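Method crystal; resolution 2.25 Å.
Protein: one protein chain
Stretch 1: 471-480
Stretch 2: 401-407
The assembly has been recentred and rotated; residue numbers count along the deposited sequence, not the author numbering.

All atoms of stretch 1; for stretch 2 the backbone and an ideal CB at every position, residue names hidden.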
# COMPACT_ATOMS: atom_id res chain seq x y z
N SER A 471 4.03 -21.78 -0.40
CA SER A 471 5.06 -21.72 -1.42
C SER A 471 5.34 -20.27 -1.83
O SER A 471 6.50 -19.88 -2.00
CB SER A 471 4.66 -22.56 -2.63
OG SER A 471 4.61 -23.94 -2.29
N LEU A 472 4.28 -19.47 -1.98
CA LEU A 472 4.45 -18.07 -2.36
C LEU A 472 5.21 -17.30 -1.30
O LEU A 472 6.07 -16.47 -1.62
CB LEU A 472 3.09 -17.42 -2.60
CG LEU A 472 2.57 -17.28 -4.02
CD1 LEU A 472 1.14 -16.78 -3.98
CD2 LEU A 472 3.44 -16.34 -4.84
N LEU A 473 4.89 -17.54 -0.03
CA LEU A 473 5.63 -16.91 1.05
C LEU A 473 7.11 -17.26 0.97
O LEU A 473 7.97 -16.37 0.92
CB LEU A 473 5.05 -17.31 2.40
CG LEU A 473 5.73 -16.73 3.64
CD1 LEU A 473 5.39 -15.25 3.75
CD2 LEU A 473 5.25 -17.45 4.86
N ALA A 474 7.43 -18.57 0.90
CA ALA A 474 8.83 -18.98 0.88
C ALA A 474 9.53 -18.47 -0.37
O ALA A 474 10.72 -18.11 -0.32
CB ALA A 474 8.94 -20.52 0.97
N PHE A 475 8.81 -18.42 -1.49
CA PHE A 475 9.34 -17.87 -2.72
C PHE A 475 9.94 -16.49 -2.52
O PHE A 475 11.06 -16.22 -2.95
CB PHE A 475 8.23 -17.82 -3.76
CG PHE A 475 8.60 -17.08 -4.99
CD1 PHE A 475 9.42 -17.67 -5.94
CD2 PHE A 475 8.08 -15.82 -5.24
CE1 PHE A 475 9.75 -17.00 -7.12
CE2 PHE A 475 8.40 -15.14 -6.41
CZ PHE A 475 9.22 -15.73 -7.35
N TYR A 476 9.18 -15.59 -1.88
CA TYR A 476 9.64 -14.22 -1.72
C TYR A 476 10.71 -14.13 -0.63
O TYR A 476 11.65 -13.34 -0.76
CB TYR A 476 8.46 -13.30 -1.42
CG TYR A 476 7.84 -12.74 -2.68
CD1 TYR A 476 8.47 -11.71 -3.37
CD2 TYR A 476 6.65 -13.26 -3.21
CE1 TYR A 476 7.93 -11.20 -4.54
CE2 TYR A 476 6.10 -12.76 -4.38
CZ TYR A 476 6.75 -11.72 -5.04
OH TYR A 476 6.24 -11.17 -6.20
N GLU A 477 10.59 -14.94 0.42
CA GLU A 477 11.65 -14.99 1.43
C GLU A 477 12.99 -15.30 0.77
O GLU A 477 13.99 -14.64 1.03
CB GLU A 477 11.33 -16.02 2.52
CG GLU A 477 10.13 -15.63 3.38
CD GLU A 477 9.83 -16.61 4.50
OE1 GLU A 477 10.41 -17.73 4.51
OE2 GLU A 477 9.03 -16.25 5.39
N HIS A 478 13.01 -16.28 -0.14
CA HIS A 478 14.27 -16.65 -0.78
C HIS A 478 14.68 -15.67 -1.87
O HIS A 478 15.89 -15.43 -2.05
CB HIS A 478 14.17 -18.07 -1.31
CG HIS A 478 14.01 -19.06 -0.20
ND1 HIS A 478 14.65 -18.90 1.01
CD2 HIS A 478 13.23 -20.16 -0.08
CE1 HIS A 478 14.31 -19.89 1.81
NE2 HIS A 478 13.45 -20.67 1.18
N LYS A 479 13.72 -15.09 -2.61
CA LYS A 479 14.05 -14.01 -3.52
C LYS A 479 14.86 -12.92 -2.83
O LYS A 479 15.92 -12.52 -3.31
CB LYS A 479 12.77 -13.39 -4.12
CG LYS A 479 13.10 -12.14 -4.92
CD LYS A 479 11.89 -11.32 -5.29
CE LYS A 479 12.27 -10.27 -6.31
NZ LYS A 479 11.22 -9.25 -6.44
N PHE A 480 14.37 -12.45 -1.68
CA PHE A 480 15.05 -11.35 -1.00
C PHE A 480 16.39 -11.80 -0.43
O PHE A 480 17.37 -11.05 -0.47
CB PHE A 480 14.14 -10.78 0.09
CG PHE A 480 12.84 -10.23 -0.45
CD1 PHE A 480 12.83 -9.42 -1.58
CD2 PHE A 480 11.63 -10.52 0.15
CE1 PHE A 480 11.63 -8.91 -2.09
CE2 PHE A 480 10.43 -10.01 -0.35
CZ PHE A 480 10.43 -9.21 -1.47
N UNK A 401 6.98 -4.52 -12.85
CA UNK A 401 5.82 -5.12 -12.21
C UNK A 401 6.03 -6.62 -12.04
O UNK A 401 6.55 -7.29 -12.95
CB UNK A 401 4.55 -4.84 -13.02
N UNK A 402 5.61 -7.14 -10.90
CA UNK A 402 5.48 -8.56 -10.64
C UNK A 402 3.99 -8.88 -10.54
O UNK A 402 3.35 -8.58 -9.53
CB UNK A 402 6.23 -8.97 -9.37
N UNK A 403 3.43 -9.48 -11.59
CA UNK A 403 2.03 -9.89 -11.58
C UNK A 403 1.89 -11.23 -10.88
O UNK A 403 2.68 -12.16 -11.13
CB UNK A 403 1.47 -9.97 -13.00
N UNK A 404 0.86 -11.37 -10.06
CA UNK A 404 0.54 -12.65 -9.45
C UNK A 404 -0.91 -12.99 -9.76
O UNK A 404 -1.80 -12.19 -9.48
CB UNK A 404 0.79 -12.62 -7.94
N UNK A 405 -1.14 -14.19 -10.30
CA UNK A 405 -2.49 -14.58 -10.67
C UNK A 405 -2.76 -16.06 -10.52
O UNK A 405 -1.87 -16.88 -10.28
CB UNK A 405 -2.77 -14.16 -12.12
N UNK A 406 -4.04 -16.39 -10.68
CA UNK A 406 -4.51 -17.77 -10.54
C UNK A 406 -5.52 -18.07 -11.63
O UNK A 406 -6.21 -17.17 -12.15
CB UNK A 406 -5.12 -18.01 -9.16
N UNK A 407 -5.58 -19.35 -12.01
CA UNK A 407 -6.54 -19.81 -13.00
C UNK A 407 -7.95 -19.96 -12.43
O UNK A 407 -8.91 -19.98 -13.21
CB UNK A 407 -6.08 -21.14 -13.59

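The helix of stretch 1 runs nearly antiparallel to the strand, their axes at 165° and 12.8 Å apart at the closest. At that distance only side chains can meet, and the helix offers the strand one row of them: L472, Y476 and K479, each with CA-to-CB directed toward it.

Position 401 has extended backbone angles, and its ideal CB finds nothing of stretch 1 within 5.5 Å. The contact sets no demand, though a beta-branched residue would be at ease in such a strand. V401 occupies it.

At 402 the CA-to-CB bond points toward the helix, and the ideal CB lies 3.9 Å from Y476 OH. To one side of that hydroxyl, 5.8 Å from the ideal CB of 402, lies NZ of K479. A phenol and a cation together call for an acceptor; aspartate, glutamate, asparagine or glutamine qualify, but the ammonium lies far enough from the backbone to favour the longer pair, and its charge favours glutamate. The residue is E402. Y476 OH donates a hydrogen bond to OE1 of E402 at 2.9 Å, and K479 NZ forms a salt bridge with OE2 of E402 at 2.4 Å, a very short hydrogen bond. A water bridges the pair: its O donates to OE1 of E402 at 3.1 Å and accepts from NZ of K479 at 3.0 Å.

At 403 the alternation of the strand turns CA-to-CB away from the helix, so the contact does not select a side chain. F403 is found.

Position 404 points toward the helix again, but no atom of stretch 1 lies within 5.5 Å of its ideal CB. The gap is bordered by L472 and the ring of Y476, so a branched or long aliphatic chain would suit: isoleucine, leucine or methionine. It is I404. Its CD1 packs 3.9 Å from CE2 of Y476, at the ring edge, and 4.4 Å from CD2 of L472.

Position 405 has phi/psi of -147/171, open to many residues, and no neighbour in stretch 1 near its ideal CB. G405 occupies it.

At 406 CA-to-CB points sideways, so only a long side chain could return to the helix, where L472 presents methyl groups; a large apolar residue fits. F406 does this with chi1 m, bringing CZ, at the ring edge, to 4.1 Å from CD1 of L472.

At 407 the chain turns a corner, out of the helix's reach, and L407 makes no contact.

Stretch 2, residues 401-407: VEFIGFL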
# COMPACT_ATOMS: atom_id res chain seq x y z
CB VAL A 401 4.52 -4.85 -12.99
CG1 VAL A 401 3.39 -5.81 -12.56
CG2 VAL A 401 4.07 -3.44 -12.80
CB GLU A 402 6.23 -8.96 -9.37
CG GLU A 402 7.75 -8.72 -9.45
CD GLU A 402 8.50 -9.05 -8.16
OE1 GLU A 402 7.90 -8.98 -7.06
OE2 GLU A 402 9.69 -9.39 -8.24
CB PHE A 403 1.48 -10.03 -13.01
CG PHE A 403 1.25 -8.73 -13.71
CD1 PHE A 403 0.25 -7.87 -13.29
CD2 PHE A 403 2.07 -8.36 -14.77
CE1 PHE A 403 0.04 -6.65 -13.93
CE2 PHE A 403 1.86 -7.14 -15.43
CZ PHE A 403 0.84 -6.29 -15.01
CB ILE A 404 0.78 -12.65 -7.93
CG1 ILE A 404 2.17 -12.09 -7.62
CG2 ILE A 404 0.57 -14.06 -7.38
CD1 ILE A 404 2.62 -12.27 -6.17
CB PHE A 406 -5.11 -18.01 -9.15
CG PHE A 406 -4.19 -17.61 -8.04
CD1 PHE A 406 -3.24 -18.50 -7.57
CD2 PHE A 406 -4.22 -16.32 -7.52
CE1 PHE A 406 -2.34 -18.13 -6.57
CE2 PHE A 406 -3.34 -15.94 -6.52
CZ PHE A 406 -2.39 -16.85 -6.04
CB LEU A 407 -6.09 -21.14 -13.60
CG LEU A 407 -4.71 -21.10 -14.27
CD1 LEU A 407 -4.36 -22.45 -14.87
CD2 LEU A 407 -4.62 -20.01 -15.33
O HOH W 1 9.52 -7.33 -4.93
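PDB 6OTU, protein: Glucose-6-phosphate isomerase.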